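Oxygenase-reductase (Streptomyces fradiae, PDB 4OSP) reduces the C-6 ketone of angucyclinones with NADPH through its C-terminal short-chain dehydrogenase/reductase domain, the part of the longer oxygenase-reductase present here. Local coordinates at residues B[19-24]-B[34-39]; B[69-74]-B[82-87]; B[183-188]-B[248-253]; B[200-203]-B[209-212]. All blocks are in the same frame, centred on the assembly; numbering follows the deposited sequence.

Interaction 1 of 4, residues B[19-24]-B[34-39]; sequences ALVTGS and IRLARE
Leu-36 of the helix reaches down onto two small side chains of the strand, Ala-19 and Val-21, and all of the apolar contact passes through one of its methyls. CD1 of Leu-36 lies 3.8 Å from CG2 of Val-21 and 4.0 Å from CB of Ala-19, both at ordinary van der Waals spacing. The leucine CG stands anti to its carbonyl carbon (chi1 -66°), which sends the branch off the helix toward the sheet, while Val-21 offers the methyl that lies beside its own backbone N. The two branched side chains cross obliquely. Because residues alternate along a strand, Leu-20 points to the other side of the sheet.

The pair belongs to the first beta-alpha-beta unit of the Rossmann fold: strand 18-21, helix 27-38 and strand 42-47. The turn leaving the strand carries Gly-23, an NADP(+)-binding residue whose phi of 55° suits glycine, and Thr-22 OG1 is hydrogen-bonded to the backbone nitrogens of Asn-107 and Ala-108.

No charged pair crosses between the two segments; within 34-39, Arg-35 grips Glu-39 side-on, NE and NH2 both meeting OE2, with NH2 at 2.8 Å from OE2 and the carboxylate oxygen close to the guanidinium plane. The remaining nitrogen, NH1, forms salt bridges with Asp-236 of the same chain and Asp-245 of a second subunit.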
loop_
_atom_site.group_PDB
_atom_site.type_symbol
_atom_site.label_atom_id
_atom_site.label_comp_id
_atom_site.label_asym_id
_atom_site.label_seq_id
_atom_site.Cartn_x
_atom_site.Cartn_y
_atom_site.Cartn_z
ATOM N N ALA B 19 -27.970 13.840 -2.757
ATOM C CA ALA B 19 -26.970 13.183 -1.935
ATOM C C ALA B 19 -27.499 12.869 -0.537
ATOM O O ALA B 19 -28.426 13.515 -0.049
ATOM C CB ALA B 19 -25.717 14.052 -1.853
ATOM N N LEU B 20 -26.915 11.854 0.090
ATOM C CA LEU B 20 -27.130 11.578 1.508
ATOM C C LEU B 20 -25.770 11.549 2.172
ATOM O O LEU B 20 -24.850 10.882 1.696
ATOM C CB LEU B 20 -27.798 10.213 1.694
ATOM C CG LEU B 20 -27.703 9.576 3.094
ATOM C CD1 LEU B 20 -28.521 10.339 4.112
ATOM C CD2 LEU B 20 -28.114 8.113 3.087
ATOM N N VAL B 21 -25.638 12.275 3.270
ATOM C CA VAL B 21 -24.426 12.220 4.067
ATOM C C VAL B 21 -24.848 11.746 5.445
ATOM O O VAL B 21 -25.664 12.381 6.081
ATOM C CB VAL B 21 -23.747 13.612 4.122
ATOM C CG1 VAL B 21 -22.378 13.541 4.768
ATOM C CG2 VAL B 21 -23.624 14.198 2.718
ATOM N N THR B 22 -24.348 10.596 5.880
ATOM C CA THR B 22 -24.719 10.082 7.198
ATOM C C THR B 22 -23.940 10.797 8.282
ATOM O O THR B 22 -22.841 11.285 8.031
ATOM C CB THR B 22 -24.535 8.548 7.332
ATOM O OG1 THR B 22 -23.165 8.190 7.119
ATOM C CG2 THR B 22 -25.422 7.813 6.342
ATOM N N GLY B 23 -24.524 10.879 9.480
ATOM C CA GLY B 23 -23.896 11.570 10.621
ATOM C C GLY B 23 -23.533 12.988 10.246
ATOM O O GLY B 23 -22.397 13.420 10.402
ATOM N N SER B 24 -24.529 13.713 9.772
ATOM C CA SER B 24 -24.325 14.901 8.973
ATOM C C SER B 24 -24.657 16.206 9.739
ATOM O O SER B 24 -24.739 17.297 9.141
ATOM C CB SER B 24 -25.218 14.784 7.745
ATOM O OG SER B 24 -24.746 15.595 6.711
ATOM N N ILE B 34 -22.676 20.629 3.587
ATOM C CA ILE B 34 -22.629 22.029 3.157
ATOM C C ILE B 34 -21.946 22.221 1.787
ATOM O O ILE B 34 -22.478 22.918 0.910
ATOM C CB ILE B 34 -21.995 22.930 4.252
ATOM C CG1 ILE B 34 -22.961 23.069 5.441
ATOM C CG2 ILE B 34 -21.605 24.298 3.689
ATOM C CD1 ILE B 34 -22.329 23.608 6.718
ATOM N N ARG B 35 -20.787 21.593 1.591
ATOM C CA ARG B 35 -20.055 21.775 0.333
ATOM C C ARG B 35 -20.802 21.175 -0.871
ATOM O O ARG B 35 -20.848 21.784 -1.948
ATOM C CB ARG B 35 -18.605 21.241 0.431
ATOM C CG ARG B 35 -17.789 21.382 -0.858
ATOM C CD ARG B 35 -17.582 22.840 -1.245
ATOM N NE ARG B 35 -17.171 23.021 -2.644
ATOM C CZ ARG B 35 -15.912 23.215 -3.032
ATOM N NH1 ARG B 35 -14.930 23.240 -2.135
ATOM N NH2 ARG B 35 -15.628 23.388 -4.313
ATOM N N LEU B 36 -21.389 19.992 -0.683
ATOM C CA LEU B 36 -22.215 19.368 -1.721
ATOM C C LEU B 36 -23.385 20.260 -2.142
ATOM O O LEU B 36 -23.577 20.515 -3.332
ATOM C CB LEU B 36 -22.711 17.984 -1.274
ATOM C CG LEU B 36 -21.630 16.915 -1.082
ATOM C CD1 LEU B 36 -22.233 15.621 -0.543
ATOM C CD2 LEU B 36 -20.836 16.660 -2.355
ATOM N N ALA B 37 -24.133 20.759 -1.157
ATOM C CA ALA B 37 -25.243 21.698 -1.401
ATOM C C ALA B 37 -24.800 22.946 -2.159
ATOM O O ALA B 37 -25.463 23.375 -3.110
ATOM C CB ALA B 37 -25.918 22.087 -0.092
ATOM N N ARG B 38 -23.675 23.517 -1.738
ATOM C CA ARG B 38 -23.104 24.665 -2.420
ATOM C C ARG B 38 -22.902 24.394 -3.905
ATOM O O ARG B 38 -23.159 25.263 -4.739
ATOM C CB ARG B 38 -21.784 25.076 -1.774
ATOM C CG ARG B 38 -21.104 26.251 -2.461
ATOM C CD ARG B 38 -19.946 26.760 -1.630
ATOM N NE ARG B 38 -20.359 26.990 -0.252
ATOM C CZ ARG B 38 -19.605 26.717 0.805
ATOM N NH1 ARG B 38 -18.399 26.181 0.636
ATOM N NH2 ARG B 38 -20.063 26.961 2.028
ATOM N N GLU B 39 -22.455 23.185 -4.235
ATOM C CA GLU B 39 -22.214 22.826 -5.634
ATOM C C GLU B 39 -23.502 22.548 -6.421
ATOM O O GLU B 39 -23.450 22.303 -7.637
ATOM C CB GLU B 39 -21.245 21.639 -5.745
ATOM C CG GLU B 39 -19.827 21.913 -5.253
ATOM C CD GLU B 39 -19.114 23.019 -6.028
ATOM O OE1 GLU B 39 -19.467 23.286 -7.208
ATOM O OE2 GLU B 39 -18.187 23.624 -5.452
#

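Interaction 2 of 4, residues B[69-74]-B[82-87]; sequences FSVLAE and HELFLA
Strand 69-72 and helix 82-87 run nearly antiparallel, at 156° between their directions, with their axes 7.8 Å apart at closest approach and the backbones nearest at Ala-73 and Leu-84. The small side chains of Ala-73 and Ala-87 are consistent with so close an approach. CB of Ala-73 sits 3.6 Å from the backbone N of Leu-84 and also meets the leucine CB, so the methyl rests against the helix backbone as much as against a side chain. One turn further on, CB of Ala-87 fits against Val-71, 3.9 Å from its CG1 and slightly farther from its CG2.

Val-71 meets both helix residues, Leu-84 and Ala-87. Its CG1, anti to the backbone N (chi1 159°), touches CD1 of Leu-84 at 3.6 Å, and the two side chains cross at about a right angle. This is the packing of a strand under a covering helix in the three-layer alpha/beta sandwich of a Rossmann domain; along its edge the strand is hydrogen-bonded in parallel to strand 42-47. Phe-69 brings CE2 to 4.1 Å from the carbonyl O of Ala-87, and its ring also touches Leu-92 and Arg-95 of the same helix.

At the outer margin, of its side chain, Glu-83 brings just CB up to Ala-73, and its bent chain then turns away. There ND1 of His-82 donates to OE2 of Glu-83 over 3.2 Å, in the plane of the imidazole but from above that of the carboxylate. Just beyond the strand, Glu-74 contributes to the NADP(+) site, and Ala-73 O accepts a hydrogen bond from His-46 NE2.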
loop_
_atom_site.group_PDB
_atom_site.type_symbol
_atom_site.label_atom_id
_atom_site.label_comp_id
_atom_site.label_asym_id
_atom_site.label_seq_id
_atom_site.Cartn_x
_atom_site.Cartn_y
_atom_site.Cartn_z
ATOM N N PHE B 69 -32.766 18.584 3.390
ATOM C CA PHE B 69 -33.738 18.185 4.405
ATOM C C PHE B 69 -33.114 17.243 5.434
ATOM O O PHE B 69 -32.128 16.565 5.144
ATOM C CB PHE B 69 -35.005 17.574 3.771
ATOM C CG PHE B 69 -34.777 16.266 3.041
ATOM C CD1 PHE B 69 -34.331 16.252 1.718
ATOM C CD2 PHE B 69 -35.062 15.049 3.658
ATOM C CE1 PHE B 69 -34.142 15.055 1.041
ATOM C CE2 PHE B 69 -34.875 13.848 2.981
ATOM C CZ PHE B 69 -34.414 13.851 1.670
ATOM N N SER B 70 -33.678 17.200 6.633
ATOM C CA SER B 70 -33.136 16.323 7.661
ATOM C C SER B 70 -33.781 14.926 7.669
ATOM O O SER B 70 -34.903 14.730 7.200
ATOM C CB SER B 70 -33.193 16.979 9.045
ATOM O OG SER B 70 -34.526 17.211 9.452
ATOM N N VAL B 71 -33.032 13.961 8.185
ATOM C CA VAL B 71 -33.464 12.580 8.264
ATOM C C VAL B 71 -32.983 12.011 9.597
ATOM O O VAL B 71 -31.790 12.043 9.906
ATOM C CB VAL B 71 -32.893 11.758 7.085
ATOM C CG1 VAL B 71 -32.899 10.273 7.402
ATOM C CG2 VAL B 71 -33.674 12.043 5.809
ATOM N N LEU B 72 -33.922 11.514 10.389
ATOM C CA LEU B 72 -33.617 10.936 11.690
ATOM C C LEU B 72 -33.623 9.415 11.595
ATOM O O LEU B 72 -34.583 8.818 11.097
ATOM C CB LEU B 72 -34.654 11.399 12.717
ATOM C CG LEU B 72 -34.269 11.461 14.201
ATOM C CD1 LEU B 72 -32.955 12.211 14.400
ATOM C CD2 LEU B 72 -35.387 12.122 15.008
ATOM N N ALA B 73 -32.540 8.789 12.048
ATOM C CA ALA B 73 -32.482 7.330 12.139
ATOM C C ALA B 73 -31.260 6.900 12.921
ATOM O O ALA B 73 -30.128 7.126 12.487
ATOM C CB ALA B 73 -32.469 6.706 10.755
ATOM N N GLU B 74 -31.485 6.288 14.078
ATOM C CA GLU B 74 -30.394 5.812 14.909
ATOM C C GLU B 74 -29.703 4.634 14.230
ATOM O O GLU B 74 -30.334 3.616 13.946
ATOM C CB GLU B 74 -30.908 5.392 16.288
ATOM C CG GLU B 74 -29.803 5.226 17.328
ATOM C CD GLU B 74 -30.296 4.643 18.645
ATOM O OE1 GLU B 74 -31.522 4.689 18.915
ATOM O OE2 GLU B 74 -29.446 4.138 19.421
ATOM N N HIS B 82 -33.806 0.451 7.626
ATOM C CA HIS B 82 -35.222 0.614 7.301
ATOM C C HIS B 82 -35.723 2.051 7.492
ATOM O O HIS B 82 -36.272 2.661 6.567
ATOM C CB HIS B 82 -36.065 -0.349 8.130
ATOM C CG HIS B 82 -37.509 -0.354 7.752
ATOM N ND1 HIS B 82 -38.486 0.229 8.533
ATOM C CD2 HIS B 82 -38.140 -0.839 6.659
ATOM C CE1 HIS B 82 -39.656 0.092 7.940
ATOM N NE2 HIS B 82 -39.472 -0.549 6.800
ATOM N N GLU B 83 -35.528 2.590 8.689
ATOM C CA GLU B 83 -36.001 3.942 8.994
ATOM C C GLU B 83 -35.269 4.983 8.148
ATOM O O GLU B 83 -35.900 5.864 7.545
ATOM C CB GLU B 83 -35.871 4.262 10.497
ATOM C CG GLU B 83 -36.595 3.283 11.414
ATOM C CD GLU B 83 -38.104 3.208 11.160
ATOM O OE1 GLU B 83 -38.749 4.267 10.963
ATOM O OE2 GLU B 83 -38.650 2.086 11.166
ATOM N N LEU B 84 -33.942 4.875 8.086
ATOM C CA LEU B 84 -33.156 5.788 7.257
ATOM C C LEU B 84 -33.788 5.944 5.869
ATOM O O LEU B 84 -34.105 7.057 5.445
ATOM C CB LEU B 84 -31.703 5.310 7.145
ATOM C CG LEU B 84 -30.731 6.053 6.211
ATOM C CD1 LEU B 84 -30.731 7.562 6.419
ATOM C CD2 LEU B 84 -29.319 5.510 6.399
ATOM N N PHE B 85 -33.999 4.834 5.174
ATOM C CA PHE B 85 -34.427 4.915 3.790
ATOM C C PHE B 85 -35.908 5.253 3.618
ATOM O O PHE B 85 -36.286 5.870 2.632
ATOM C CB PHE B 85 -34.023 3.653 3.020
ATOM C CG PHE B 85 -32.566 3.623 2.640
ATOM C CD1 PHE B 85 -31.596 3.262 3.574
ATOM C CD2 PHE B 85 -32.160 3.985 1.358
ATOM C CE1 PHE B 85 -30.254 3.247 3.235
ATOM C CE2 PHE B 85 -30.822 3.959 1.008
ATOM C CZ PHE B 85 -29.864 3.591 1.949
ATOM N N LEU B 86 -36.734 4.881 4.590
ATOM C CA LEU B 86 -38.125 5.338 4.624
ATOM C C LEU B 86 -38.158 6.861 4.576
ATOM O O LEU B 86 -38.825 7.461 3.714
ATOM C CB LEU B 86 -38.811 4.843 5.892
ATOM C CG LEU B 86 -40.340 4.829 5.965
ATOM C CD1 LEU B 86 -40.932 3.774 5.030
ATOM C CD2 LEU B 86 -40.785 4.572 7.402
ATOM N N ALA B 87 -37.404 7.481 5.480
ATOM C CA ALA B 87 -37.328 8.937 5.560
ATOM C C ALA B 87 -36.625 9.522 4.332
ATOM O O ALA B 87 -37.073 10.521 3.763
ATOM C CB ALA B 87 -36.628 9.358 6.844
#

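Interaction 3 of 4, residues B[183-188]-B[248-253]; sequences HFAKHL and WITGSY
Thr-250 holds OG1 anti to its backbone N (chi1 -165°), and this turns the hydroxyl toward helix 183-187, where it meets the methyl of Ala-185. The following residue, Gly-251, takes a positive phi of 70°, and its CA also comes up to the same methyl. CB of Ala-185 meets two neighbouring atoms of the loop, 3.5 Å from OG1 of Thr-250 and 3.5 Å from CA of Gly-251. The second is a tighter carbon pair than usual; with no side chain on Gly-251, the backbones come within 5.0 Å, CA of Ala-185 to CA of Gly-251.

No direct hydrogen bond joins the two segments, but a water does. It accepts from OG1 of Thr-250 at 2.7 Å and donates to the carbonyl O of Ala-185 at 3.0 Å, so it bridges the side chain of the loop to the backbone of the helix near its C-terminal end. The same OG1 takes a hydrogen bond from the backbone N of Val-195, which fixes the hydroxyl from the sheet side.

Around this junction, Ala-185 also touches Val-195 of strand 194-204, to which Gly-251 is hydrogen-bonded through its backbone just before strand 253-256. Gly-259 of a second subunit packs on Thr-250, and a third subunit lies against the outer face of helix 168-187.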
loop_
_atom_site.group_PDB
_atom_site.type_symbol
_atom_site.label_atom_id
_atom_site.label_comp_id
_atom_site.label_asym_id
_atom_site.label_seq_id
_atom_site.Cartn_x
_atom_site.Cartn_y
_atom_site.Cartn_z
ATOM N N HIS B 183 -14.113 -3.806 -2.967
ATOM C CA HIS B 183 -14.941 -4.820 -3.607
ATOM C C HIS B 183 -16.173 -4.250 -4.319
ATOM O O HIS B 183 -16.497 -4.669 -5.438
ATOM C CB HIS B 183 -15.289 -5.891 -2.591
ATOM C CG HIS B 183 -14.089 -6.397 -1.851
ATOM N ND1 HIS B 183 -13.215 -7.318 -2.394
ATOM C CD2 HIS B 183 -13.582 -6.066 -0.643
ATOM C CE1 HIS B 183 -12.239 -7.548 -1.540
ATOM N NE2 HIS B 183 -12.425 -6.786 -0.479
ATOM N N PHE B 184 -16.824 -3.263 -3.712
ATOM C CA PHE B 184 -17.919 -2.589 -4.399
ATOM C C PHE B 184 -17.494 -1.781 -5.606
ATOM O O PHE B 184 -18.297 -1.561 -6.517
ATOM C CB PHE B 184 -18.756 -1.735 -3.452
ATOM C CG PHE B 184 -19.847 -2.487 -2.788
ATOM C CD1 PHE B 184 -20.971 -2.861 -3.500
ATOM C CD2 PHE B 184 -19.748 -2.854 -1.459
ATOM C CE1 PHE B 184 -21.992 -3.566 -2.894
ATOM C CE2 PHE B 184 -20.761 -3.576 -0.847
ATOM C CZ PHE B 184 -21.883 -3.936 -1.567
ATOM N N ALA B 185 -16.249 -1.321 -5.626
ATOM C CA ALA B 185 -15.737 -0.607 -6.804
ATOM C C ALA B 185 -15.647 -1.580 -7.980
ATOM O O ALA B 185 -16.023 -1.255 -9.121
ATOM C CB ALA B 185 -14.374 0.006 -6.513
ATOM N N LYS B 186 -15.146 -2.773 -7.699
ATOM C CA LYS B 186 -15.142 -3.840 -8.680
ATOM C C LYS B 186 -16.578 -4.218 -9.047
ATOM O O LYS B 186 -16.923 -4.321 -10.230
ATOM C CB LYS B 186 -14.387 -5.056 -8.130
ATOM C CG LYS B 186 -14.432 -6.293 -9.018
ATOM C CD LYS B 186 -13.526 -6.107 -10.210
ATOM C CE LYS B 186 -13.493 -7.333 -11.101
ATOM N NZ LYS B 186 -13.144 -6.904 -12.486
ATOM N N HIS B 187 -17.417 -4.401 -8.030
ATOM C CA HIS B 187 -18.782 -4.886 -8.247
ATOM C C HIS B 187 -19.568 -3.913 -9.114
ATOM O O HIS B 187 -20.298 -4.334 -10.006
ATOM C CB HIS B 187 -19.500 -5.106 -6.910
ATOM C CG HIS B 187 -20.821 -5.809 -7.036
ATOM N ND1 HIS B 187 -20.945 -7.081 -7.564
ATOM C CD2 HIS B 187 -22.074 -5.421 -6.689
ATOM C CE1 HIS B 187 -22.217 -7.439 -7.547
ATOM N NE2 HIS B 187 -22.923 -6.451 -7.019
ATOM N N LEU B 188 -19.386 -2.612 -8.870
ATOM C CA LEU B 188 -20.228 -1.594 -9.496
ATOM C C LEU B 188 -19.629 -0.980 -10.762
ATOM O O LEU B 188 -20.151 0.009 -11.275
ATOM C CB LEU B 188 -20.589 -0.503 -8.485
ATOM C CG LEU B 188 -21.316 -0.967 -7.206
ATOM C CD1 LEU B 188 -21.537 0.193 -6.241
ATOM C CD2 LEU B 188 -22.639 -1.649 -7.547
ATOM N N TRP B 248 -12.696 9.011 -13.160
ATOM C CA TRP B 248 -11.685 8.013 -13.499
ATOM C C TRP B 248 -10.917 7.543 -12.263
ATOM O O TRP B 248 -9.901 6.865 -12.381
ATOM C CB TRP B 248 -10.742 8.540 -14.606
ATOM C CG TRP B 248 -10.032 7.459 -15.413
ATOM C CD1 TRP B 248 -8.679 7.351 -15.633
ATOM C CD2 TRP B 248 -10.637 6.350 -16.108
ATOM N NE1 TRP B 248 -8.413 6.247 -16.410
ATOM C CE2 TRP B 248 -9.592 5.614 -16.711
ATOM C CE3 TRP B 248 -11.961 5.906 -16.270
ATOM C CZ2 TRP B 248 -9.827 4.453 -17.457
ATOM C CZ3 TRP B 248 -12.195 4.755 -17.017
ATOM C CH2 TRP B 248 -11.137 4.043 -17.600
ATOM N N ILE B 249 -11.423 7.895 -11.078
ATOM C CA ILE B 249 -10.883 7.380 -9.821
ATOM C C ILE B 249 -11.910 6.476 -9.133
ATOM O O ILE B 249 -13.007 6.923 -8.760
ATOM C CB ILE B 249 -10.480 8.520 -8.852
ATOM C CG1 ILE B 249 -9.452 9.456 -9.507
ATOM C CG2 ILE B 249 -9.944 7.953 -7.537
ATOM C CD1 ILE B 249 -9.244 10.745 -8.733
ATOM N N THR B 250 -11.556 5.210 -8.964
ATOM C CA THR B 250 -12.387 4.297 -8.185
ATOM C C THR B 250 -11.584 3.235 -7.427
ATOM O O THR B 250 -10.461 2.906 -7.804
ATOM C CB THR B 250 -13.489 3.646 -9.042
ATOM O OG1 THR B 250 -14.466 3.053 -8.179
ATOM C CG2 THR B 250 -12.899 2.603 -9.975
ATOM N N GLY B 251 -12.161 2.722 -6.347
ATOM C CA GLY B 251 -11.506 1.710 -5.535
ATOM C C GLY B 251 -10.314 2.214 -4.742
ATOM O O GLY B 251 -9.556 1.421 -4.189
ATOM N N SER B 252 -10.141 3.530 -4.676
ATOM C CA SER B 252 -8.935 4.087 -4.083
ATOM C C SER B 252 -9.197 4.785 -2.755
ATOM O O SER B 252 -10.342 4.911 -2.320
ATOM C CB SER B 252 -8.233 5.032 -5.063
ATOM O OG SER B 252 -8.945 6.246 -5.184
ATOM N N TYR B 253 -8.112 5.218 -2.118
ATOM C CA TYR B 253 -8.137 5.835 -0.804
ATOM C C TYR B 253 -7.482 7.221 -0.933
ATOM O O TYR B 253 -6.336 7.333 -1.338
ATOM C CB TYR B 253 -7.383 4.933 0.193
ATOM C CG TYR B 253 -7.214 5.496 1.604
ATOM C CD1 TYR B 253 -6.167 6.371 1.903
ATOM C CD2 TYR B 253 -8.087 5.118 2.657
ATOM C CE1 TYR B 253 -5.994 6.874 3.182
ATOM C CE2 TYR B 253 -7.925 5.632 3.941
ATOM C CZ TYR B 253 -6.876 6.513 4.194
ATOM O OH TYR B 253 -6.677 7.031 5.462
HETATM O O HOH W 1 -16.319 1.656 -9.594
#

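Interaction 4 of 4, residues B[200-203]-B[209-212]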
loop_
_atom_site.group_PDB
_atom_site.type_symbol
_atom_site.label_atom_id
_atom_site.label_comp_id
_atom_site.label_asym_id
_atom_site.label_seq_id
_atom_site.Cartn_x
_atom_site.Cartn_y
_atom_site.Cartn_z
ATOM N N PRO B 200 -9.408 11.002 6.863
ATOM C CA PRO B 200 -9.038 12.229 7.583
ATOM C C PRO B 200 -7.799 12.015 8.461
ATOM O O PRO B 200 -7.448 10.875 8.778
ATOM C CB PRO B 200 -10.256 12.501 8.478
ATOM C CG PRO B 200 -11.335 11.561 8.029
ATOM C CD PRO B 200 -10.641 10.399 7.391
ATOM N N GLY B 201 -7.129 13.101 8.819
ATOM C CA GLY B 201 -6.212 13.091 9.948
ATOM C C GLY B 201 -6.932 13.686 11.144
ATOM O O GLY B 201 -8.162 13.616 11.239
ATOM N N ILE B 202 -6.179 14.290 12.052
ATOM C CA ILE B 202 -6.784 15.001 13.170
ATOM C C ILE B 202 -7.500 16.241 12.650
ATOM O O ILE B 202 -6.932 17.041 11.907
ATOM C CB ILE B 202 -5.738 15.390 14.233
ATOM C CG1 ILE B 202 -4.967 14.147 14.690
ATOM C CG2 ILE B 202 -6.416 16.070 15.412
ATOM C CD1 ILE B 202 -3.529 14.426 15.050
ATOM N N THR B 203 -8.758 16.390 13.031
ATOM C CA THR B 203 -9.568 17.455 12.486
ATOM C C THR B 203 -10.315 18.199 13.584
ATOM O O THR B 203 -10.966 17.588 14.435
ATOM C CB THR B 203 -10.546 16.922 11.421
ATOM O OG1 THR B 203 -9.892 15.921 10.635
ATOM C CG2 THR B 203 -11.015 18.044 10.505
ATOM N N VAL B 209 -11.733 20.747 23.270
ATOM C CA VAL B 209 -10.365 20.244 23.161
ATOM C C VAL B 209 -9.507 21.208 22.348
ATOM O O VAL B 209 -8.353 21.473 22.700
ATOM C CB VAL B 209 -10.306 18.858 22.493
ATOM C CG1 VAL B 209 -8.963 18.195 22.787
ATOM C CG2 VAL B 209 -11.470 17.983 22.950
ATOM N N PHE B 210 -10.093 21.743 21.276
ATOM C CA PHE B 210 -9.384 22.615 20.336
ATOM C C PHE B 210 -9.275 24.073 20.798
ATOM O O PHE B 210 -8.714 24.915 20.094
ATOM C CB PHE B 210 -10.015 22.521 18.938
ATOM C CG PHE B 210 -9.883 21.162 18.309
ATOM C CD1 PHE B 210 -8.713 20.797 17.647
ATOM C CD2 PHE B 210 -10.915 20.235 18.400
ATOM C CE1 PHE B 210 -8.579 19.538 17.079
ATOM C CE2 PHE B 210 -10.787 18.975 17.836
ATOM C CZ PHE B 210 -9.616 18.624 17.179
ATOM N N ASP B 211 -9.793 24.357 21.989
ATOM C CA ASP B 211 -9.655 25.685 22.583
ATOM C C ASP B 211 -8.314 25.845 23.288
ATOM O O ASP B 211 -7.822 26.962 23.438
ATOM C CB ASP B 211 -10.810 25.980 23.546
ATOM C CG ASP B 211 -12.144 26.130 22.830
ATOM O OD1 ASP B 211 -12.178 26.765 21.752
ATOM O OD2 ASP B 211 -13.159 25.615 23.344
ATOM N N ASN B 212 -7.731 24.724 23.714
ATOM C CA ASN B 212 -6.399 24.723 24.323
ATOM C C ASN B 212 -5.276 24.722 23.278
ATOM O O ASN B 212 -5.041 23.702 22.624
ATOM C CB ASN B 212 -6.237 23.533 25.278
ATOM C CG ASN B 212 -4.802 23.350 25.751
ATOM O OD1 ASN B 212 -4.267 22.246 25.717
ATOM N ND2 ASN B 212 -4.171 24.437 26.184
#
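The ring of Phe-210 meets the end of the 200-203 segment through two quite different partners. Its CZ comes 3.2 Å from the carbonyl O of Thr-203, and the oxygen stands obliquely to the ring. The ring's far end is therefore set against a polar backbone atom, with CE2 at 3.7 Å from the same oxygen. The apolar half of the contact is looser: CG2 of Ile-202 lies 4.4 Å from CE1 of Phe-210, at the edge of the ring and near its plane. The phenylalanine reaches this far because CG stands anti to its carbonyl carbon (chi1 -65°), extending the ring from the short 3-10 turn at 209-210 toward the strand.

In the next shell, Thr-203 is held within its own segment. Its OG1 donates to the carbonyl O of Gly-201 at 2.9 Å, approaching from above the carbonyl plane, so side chain and backbone close a short loop around Ile-202. The CB of Thr-203 points away from Phe-210, and the side chain packs on Ile-28; both Thr-203 and Ile-28 are NADP(+)-binding residues. Asn-205, another of them, touches the Phe-210 ring. This segment is thus where the cofactor site passes into the helical flap that, as in other short-chain dehydrogenases/reductases, probably covers the substrate.

Beyond the turn, Asn-212 is the N-cap of helix 213-220, its OD1 accepting from the backbone N of Ala-215. Met-219 of that helix packs on both Ile-202 and Phe-210, while Ile-202, on strand 194-204, is hydrogen-bonded through its backbone to Gly-229 of strand 229-230.

Interactions 1 and 2 are buried strand-to-helix contacts of the same parallel sheet, and they touch each other where CD1 of Leu-20 and CD1 of Leu-84 are 4.2 Å apart; both rest on aliphatic methyls, and neither has a hydrogen bond or salt bridge between its two segments. Interaction 3 is also buried, yet it joins a helix to a loop where two other subunits also pack and adds a bridging water to its tight packing. Interaction 4 is the surface contact, setting an aromatic ring against a backbone carbonyl. It falls within the chain loop that interaction 3 closes, although their centres are about 30 Å apart. Interactions 1, 2 and 4 each include an NADP(+)-binding residue.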